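Local coordinates for protein particle-associated lyase (Acinetobacter bacteriophage AP22, PDB 4Y9V) that probably cleaves the capsular polysaccharide of Acinetobacter baumannii as a trimeric phage tailspike lyase, its pectin-lyase-like chain binding capsular saccharide, at residues K75-V86 with F96-N107. Numbering follows the deposited sequence. Where two conformers were deposited one is given.
Sequences KKLHVKSREYIV and FEFVNETGTVFN. With EDO (1,2-ethanediol), chain G; EDO (1,2-ethanediol), chain J; EDO (1,2-ethanediol), chain B.
Glu101 OE1 takes two bonds: one from Ser81 N (2.9 Å), which meets it on the anti side, and one from a water that in turn accepts a hydrogen bond from Lys80 NZ. The carboxylate thus straps the bend between two parallel strand pairs, 77-79 with 96-100 and 83-85 with 105-107, which join successive rungs (75-86 and 96-107) near the N-terminal end of the right-handed parallel beta-helix of this pectin-lyase-like tailspike. At the same bend Ser81 OG, anti to its own N (chi1 -178°), donates to Thr102 O at 2.7 Å, inside the type II turn Glu101-Thr104. Glu101 O closes that turn by accepting from both Thr104 N and Thr104 OG1. Inside, Leu77 CB rests against Phe96 CZ (3.8 Å), while Val79 CG2 meets the edge of the Phe98 ring; helices 47-54 and 63-71 add Leu47 and Val69 to this core. Val79 also presses on Asn100 OD1, which has no polar partner, although Asn100 ND2 reaches Tyr215 O. Outside, Val99 CG2 sits over one face of the His78 ring, and Val99 packs on Lys76 of a neighbouring subunit. Further on, Asn107 ND2 points almost straight (177°) at Glu83 OE2, 2.9 Å away, reaching it from above the carboxylate plane.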
loop_
_atom_site.group_PDB
_atom_site.type_symbol
_atom_site.label_atom_id
_atom_site.label_comp_id
_atom_site.label_asym_id
_atom_site.label_seq_id
_atom_site.Cartn_x
_atom_site.Cartn_y
_atom_site.Cartn_z
ATOM N N LYS A 75 -24.920 -28.995 -16.501
ATOM C CA LYS A 75 -24.373 -27.914 -15.668
ATOM C C LYS A 75 -22.940 -28.090 -15.246
ATOM O O LYS A 75 -22.378 -27.147 -14.605
ATOM C CB LYS A 75 -25.248 -27.754 -14.427
ATOM C CG LYS A 75 -26.664 -27.273 -14.720
ATOM C CD LYS A 75 -27.736 -27.463 -13.736
ATOM C CE LYS A 75 -29.017 -26.783 -14.261
ATOM N NZ LYS A 75 -29.575 -27.447 -15.497
ATOM N N LYS A 76 -22.331 -29.214 -15.594
ATOM C CA LYS A 76 -20.916 -29.383 -15.257
ATOM C C LYS A 76 -20.395 -30.431 -16.215
ATOM O O LYS A 76 -20.868 -31.579 -16.219
ATOM C CB LYS A 76 -20.809 -29.793 -13.795
ATOM C CG LYS A 76 -19.391 -29.887 -13.284
ATOM C CD LYS A 76 -19.397 -30.175 -11.799
ATOM C CE LYS A 76 -18.044 -30.324 -11.212
ATOM N NZ LYS A 76 -18.041 -30.374 -9.693
ATOM N N LEU A 77 -19.398 -30.039 -17.014
ATOM C CA LEU A 77 -18.853 -30.926 -18.029
ATOM C C LEU A 77 -17.375 -31.204 -17.761
ATOM O O LEU A 77 -16.566 -30.257 -17.679
ATOM C CB LEU A 77 -18.983 -30.302 -19.418
ATOM C CG LEU A 77 -18.445 -31.157 -20.585
ATOM C CD1 LEU A 77 -19.298 -32.388 -20.795
ATOM C CD2 LEU A 77 -18.308 -30.315 -21.837
ATOM N N HIS A 78 -17.026 -32.471 -17.665
ATOM C CA HIS A 78 -15.633 -32.918 -17.539
ATOM C C HIS A 78 -15.083 -33.193 -18.930
ATOM O O HIS A 78 -15.755 -33.824 -19.750
ATOM C CB HIS A 78 -15.561 -34.174 -16.676
ATOM C CG HIS A 78 -15.949 -33.939 -15.274
ATOM N ND1 HIS A 78 -17.226 -33.848 -14.813
ATOM C CD2 HIS A 78 -15.104 -33.737 -14.213
ATOM C CE1 HIS A 78 -17.131 -33.571 -13.449
ATOM N NE2 HIS A 78 -15.863 -33.532 -13.114
ATOM N N VAL A 79 -13.866 -32.731 -19.188
ATOM C CA VAL A 79 -13.223 -32.861 -20.501
ATOM C C VAL A 79 -11.854 -33.511 -20.361
ATOM O O VAL A 79 -10.995 -33.014 -19.613
ATOM C CB VAL A 79 -13.131 -31.510 -21.216
ATOM C CG1 VAL A 79 -12.481 -31.662 -22.576
ATOM C CG2 VAL A 79 -14.500 -30.858 -21.329
ATOM N N LYS A 80 -11.642 -34.588 -21.108
ATOM C CA LYS A 80 -10.371 -35.277 -21.198
ATOM C C LYS A 80 -9.381 -34.472 -21.979
ATOM O O LYS A 80 -9.682 -33.814 -22.991
ATOM C CB LYS A 80 -10.611 -36.622 -21.893
ATOM C CG LYS A 80 -9.394 -37.496 -22.086
ATOM C CD LYS A 80 -9.712 -38.892 -22.647
ATOM C CE LYS A 80 -8.499 -39.689 -22.988
ATOM N NZ LYS A 80 -7.751 -40.113 -21.763
ATOM N N SER A 81 -8.114 -34.550 -21.559
ATOM C CA SER A 81 -7.021 -33.799 -22.171
ATOM C C SER A 81 -6.743 -34.263 -23.613
ATOM O O SER A 81 -6.192 -35.339 -23.849
ATOM C CB SER A 81 -5.768 -34.034 -21.344
ATOM O OG SER A 81 -4.684 -33.304 -21.833
ATOM N N ARG A 82 -7.109 -33.396 -24.552
ATOM C CA ARG A 82 -6.819 -33.479 -25.971
ATOM C C ARG A 82 -6.851 -32.039 -26.495
ATOM O O ARG A 82 -7.401 -31.162 -25.834
ATOM C CB ARG A 82 -7.865 -34.298 -26.804
ATOM C CG ARG A 82 -8.166 -35.701 -26.341
ATOM C CD ARG A 82 -9.144 -36.348 -27.319
ATOM N NE ARG A 82 -9.566 -37.701 -27.024
ATOM C CZ ARG A 82 -10.613 -38.024 -26.271
ATOM N NH1 ARG A 82 -11.351 -37.103 -25.656
ATOM N NH2 ARG A 82 -10.942 -39.296 -26.138
ATOM N N GLU A 83 -6.346 -31.838 -27.705
ATOM C CA GLU A 83 -6.598 -30.606 -28.444
ATOM C C GLU A 83 -7.833 -30.826 -29.324
ATOM O O GLU A 83 -7.816 -31.769 -30.154
ATOM C CB GLU A 83 -5.412 -30.159 -29.258
ATOM C CG GLU A 83 -5.662 -28.846 -29.960
ATOM C CD GLU A 83 -4.463 -28.261 -30.641
ATOM O OE1 GLU A 83 -3.421 -28.125 -29.963
ATOM O OE2 GLU A 83 -4.536 -27.862 -31.842
ATOM N N TYR A 84 -8.841 -30.004 -29.168
ATOM C CA TYR A 84 -10.105 -30.124 -29.897
ATOM C C TYR A 84 -10.287 -28.947 -30.830
ATOM O O TYR A 84 -10.195 -27.779 -30.404
ATOM C CB TYR A 84 -11.270 -30.129 -28.928
ATOM C CG TYR A 84 -11.256 -31.235 -27.910
ATOM C CD1 TYR A 84 -11.754 -32.489 -28.204
ATOM C CD2 TYR A 84 -10.746 -31.038 -26.631
ATOM C CE1 TYR A 84 -11.758 -33.508 -27.272
ATOM C CE2 TYR A 84 -10.735 -32.044 -25.695
ATOM C CZ TYR A 84 -11.247 -33.278 -25.995
ATOM O OH TYR A 84 -11.275 -34.307 -25.095
ATOM N N ILE A 85 -10.672 -29.223 -32.078
ATOM C CA ILE A 85 -11.092 -28.195 -33.018
ATOM C C ILE A 85 -12.459 -27.646 -32.602
ATOM O O ILE A 85 -13.398 -28.418 -32.376
ATOM C CB ILE A 85 -11.153 -28.786 -34.426
ATOM C CG1 ILE A 85 -9.767 -29.192 -34.892
ATOM C CG2 ILE A 85 -11.828 -27.837 -35.390
ATOM C CD1 ILE A 85 -9.749 -30.016 -36.177
ATOM N N VAL A 86 -12.576 -26.308 -32.527
ATOM C CA VAL A 86 -13.827 -25.633 -32.247
ATOM C C VAL A 86 -13.933 -24.451 -33.225
ATOM O O VAL A 86 -13.458 -23.353 -32.954
ATOM C CB VAL A 86 -13.954 -25.136 -30.799
ATOM C CG1 VAL A 86 -15.303 -24.493 -30.575
ATOM C CG2 VAL A 86 -13.696 -26.263 -29.803
ATOM N N PHE A 96 -22.749 -22.530 -16.662
ATOM C CA PHE A 96 -22.025 -23.667 -17.201
ATOM C C PHE A 96 -20.694 -23.754 -16.497
ATOM O O PHE A 96 -20.075 -22.719 -16.283
ATOM C CB PHE A 96 -21.827 -23.478 -18.720
ATOM C CG PHE A 96 -21.369 -24.726 -19.422
ATOM C CD1 PHE A 96 -20.031 -25.022 -19.577
ATOM C CD2 PHE A 96 -22.317 -25.601 -19.916
ATOM C CE1 PHE A 96 -19.631 -26.204 -20.242
ATOM C CE2 PHE A 96 -21.917 -26.743 -20.562
ATOM C CZ PHE A 96 -20.594 -27.067 -20.721
ATOM N N GLU A 97 -20.237 -24.964 -16.214
ATOM C CA GLU A 97 -18.945 -25.190 -15.582
ATOM C C GLU A 97 -18.144 -26.239 -16.347
ATOM O O GLU A 97 -18.650 -27.351 -16.558
ATOM C CB GLU A 97 -19.128 -25.640 -14.136
ATOM C CG GLU A 97 -17.807 -25.954 -13.436
ATOM C CD GLU A 97 -17.881 -26.264 -11.963
ATOM O OE1 GLU A 97 -19.008 -26.369 -11.418
ATOM O OE2 GLU A 97 -16.791 -26.391 -11.329
ATOM N N PHE A 98 -16.929 -25.888 -16.732
ATOM C CA PHE A 98 -15.965 -26.852 -17.236
ATOM C C PHE A 98 -15.068 -27.356 -16.105
ATOM O O PHE A 98 -14.572 -26.574 -15.283
ATOM C CB PHE A 98 -14.997 -26.208 -18.252
ATOM C CG PHE A 98 -15.590 -25.972 -19.612
ATOM C CD1 PHE A 98 -15.577 -27.001 -20.571
ATOM C CD2 PHE A 98 -16.130 -24.737 -20.005
ATOM C CE1 PHE A 98 -16.043 -26.779 -21.844
ATOM C CE2 PHE A 98 -16.604 -24.536 -21.290
ATOM C CZ PHE A 98 -16.555 -25.554 -22.214
ATOM N N VAL A 99 -14.776 -28.667 -16.150
ATOM C CA VAL A 99 -13.714 -29.282 -15.372
ATOM C C VAL A 99 -12.790 -29.950 -16.394
ATOM O O VAL A 99 -13.029 -31.064 -16.857
ATOM C CB VAL A 99 -14.203 -30.279 -14.325
ATOM C CG1 VAL A 99 -13.017 -30.737 -13.482
ATOM C CG2 VAL A 99 -15.293 -29.702 -13.474
ATOM N N ASN A 100 -11.748 -29.218 -16.802
ATOM C CA ASN A 100 -10.856 -29.635 -17.865
ATOM C C ASN A 100 -9.554 -30.212 -17.323
ATOM O O ASN A 100 -8.940 -29.599 -16.458
ATOM C CB ASN A 100 -10.551 -28.450 -18.775
ATOM C CG ASN A 100 -11.795 -27.961 -19.492
ATOM O OD1 ASN A 100 -12.700 -28.695 -19.772
ATOM N ND2 ASN A 100 -11.811 -26.659 -19.814
ATOM N N GLU A 101 -9.115 -31.355 -17.841
ATOM C CA GLU A 101 -7.792 -31.856 -17.532
ATOM C C GLU A 101 -6.741 -30.886 -18.082
ATOM O O GLU A 101 -6.943 -30.279 -19.149
ATOM C CB GLU A 101 -7.609 -33.264 -18.093
ATOM C CG GLU A 101 -8.446 -34.327 -17.408
ATOM C CD GLU A 101 -8.120 -35.735 -17.878
ATOM O OE1 GLU A 101 -7.617 -35.878 -19.030
ATOM O OE2 GLU A 101 -8.377 -36.722 -17.147
ATOM N N THR A 102 -5.602 -30.796 -17.437
ATOM C CA THR A 102 -4.494 -30.033 -17.988
ATOM C C THR A 102 -4.166 -30.562 -19.381
ATOM O O THR A 102 -4.176 -31.786 -19.605
ATOM C CB THR A 102 -3.286 -30.147 -17.049
ATOM O OG1 THR A 102 -3.673 -29.541 -15.801
ATOM C CG2 THR A 102 -2.055 -29.430 -17.606
ATOM N N GLY A 103 -3.860 -29.663 -20.284
ATOM C CA GLY A 103 -3.596 -30.018 -21.668
ATOM C C GLY A 103 -4.834 -30.103 -22.550
ATOM O O GLY A 103 -4.719 -30.301 -23.760
ATOM N N THR A 104 -5.998 -29.897 -21.965
ATOM C CA THR A 104 -7.198 -29.675 -22.774
ATOM C C THR A 104 -7.027 -28.329 -23.489
ATOM O O THR A 104 -6.880 -27.298 -22.809
ATOM C CB THR A 104 -8.459 -29.624 -21.890
ATOM O OG1 THR A 104 -8.622 -30.874 -21.225
ATOM C CG2 THR A 104 -9.673 -29.346 -22.709
ATOM N N VAL A 105 -7.070 -28.337 -24.810
ATOM C CA VAL A 105 -6.880 -27.115 -25.580
ATOM C C VAL A 105 -8.041 -27.021 -26.569
ATOM O O VAL A 105 -8.315 -28.007 -27.289
ATOM C CB VAL A 105 -5.528 -27.084 -26.306
ATOM C CG1 VAL A 105 -5.400 -25.880 -27.197
ATOM C CG2 VAL A 105 -4.409 -27.111 -25.274
ATOM N N PHE A 106 -8.673 -25.862 -26.657
ATOM C CA PHE A 106 -9.681 -25.606 -27.683
ATOM C C PHE A 106 -9.025 -24.756 -28.782
ATOM O O PHE A 106 -8.577 -23.654 -28.520
ATOM C CB PHE A 106 -10.927 -24.917 -27.108
ATOM C CG PHE A 106 -11.568 -25.764 -26.031
ATOM C CD1 PHE A 106 -12.216 -26.944 -26.340
ATOM C CD2 PHE A 106 -11.524 -25.395 -24.703
ATOM C CE1 PHE A 106 -12.775 -27.730 -25.347
ATOM C CE2 PHE A 106 -12.077 -26.195 -23.725
ATOM C CZ PHE A 106 -12.721 -27.364 -24.048
ATOM N N ASN A 107 -8.936 -25.339 -29.981
ATOM C CA ASN A 107 -8.310 -24.663 -31.114
ATOM C C ASN A 107 -9.416 -24.049 -31.974
ATOM O O ASN A 107 -10.123 -24.781 -32.695
ATOM C CB ASN A 107 -7.412 -25.631 -31.909
ATOM C CG ASN A 107 -6.557 -24.852 -32.891
ATOM O OD1 ASN A 107 -6.952 -23.816 -33.402
ATOM N ND2 ASN A 107 -5.387 -25.401 -33.133
HETATM C C1 EDO G . -12.722 -37.061 -18.598
HETATM O O1 EDO G . -13.851 -36.552 -19.190
HETATM C C2 EDO G . -11.955 -36.037 -17.724
HETATM O O2 EDO G . -12.644 -35.718 -16.549
HETATM C C1 EDO J . -23.748 -32.980 -14.953
HETATM O O1 EDO J . -24.010 -31.617 -14.596
HETATM C C2 EDO J . -25.016 -33.720 -15.245
HETATM O O2 EDO J . -25.669 -33.213 -16.389
HETATM C C1 EDO B . -7.178 -39.661 -15.836
HETATM O O1 EDO B . -6.354 -38.549 -16.211
HETATM C C2 EDO B . -7.154 -40.732 -16.880
HETATM O O2 EDO B . -5.874 -41.315 -17.006
HETATM O O HOH W 1 -21.717 -26.651 -11.749
HETATM O O HOH W 2 -19.220 -27.928 -9.188
HETATM O O HOH W 3 -6.492 -38.174 -19.936
#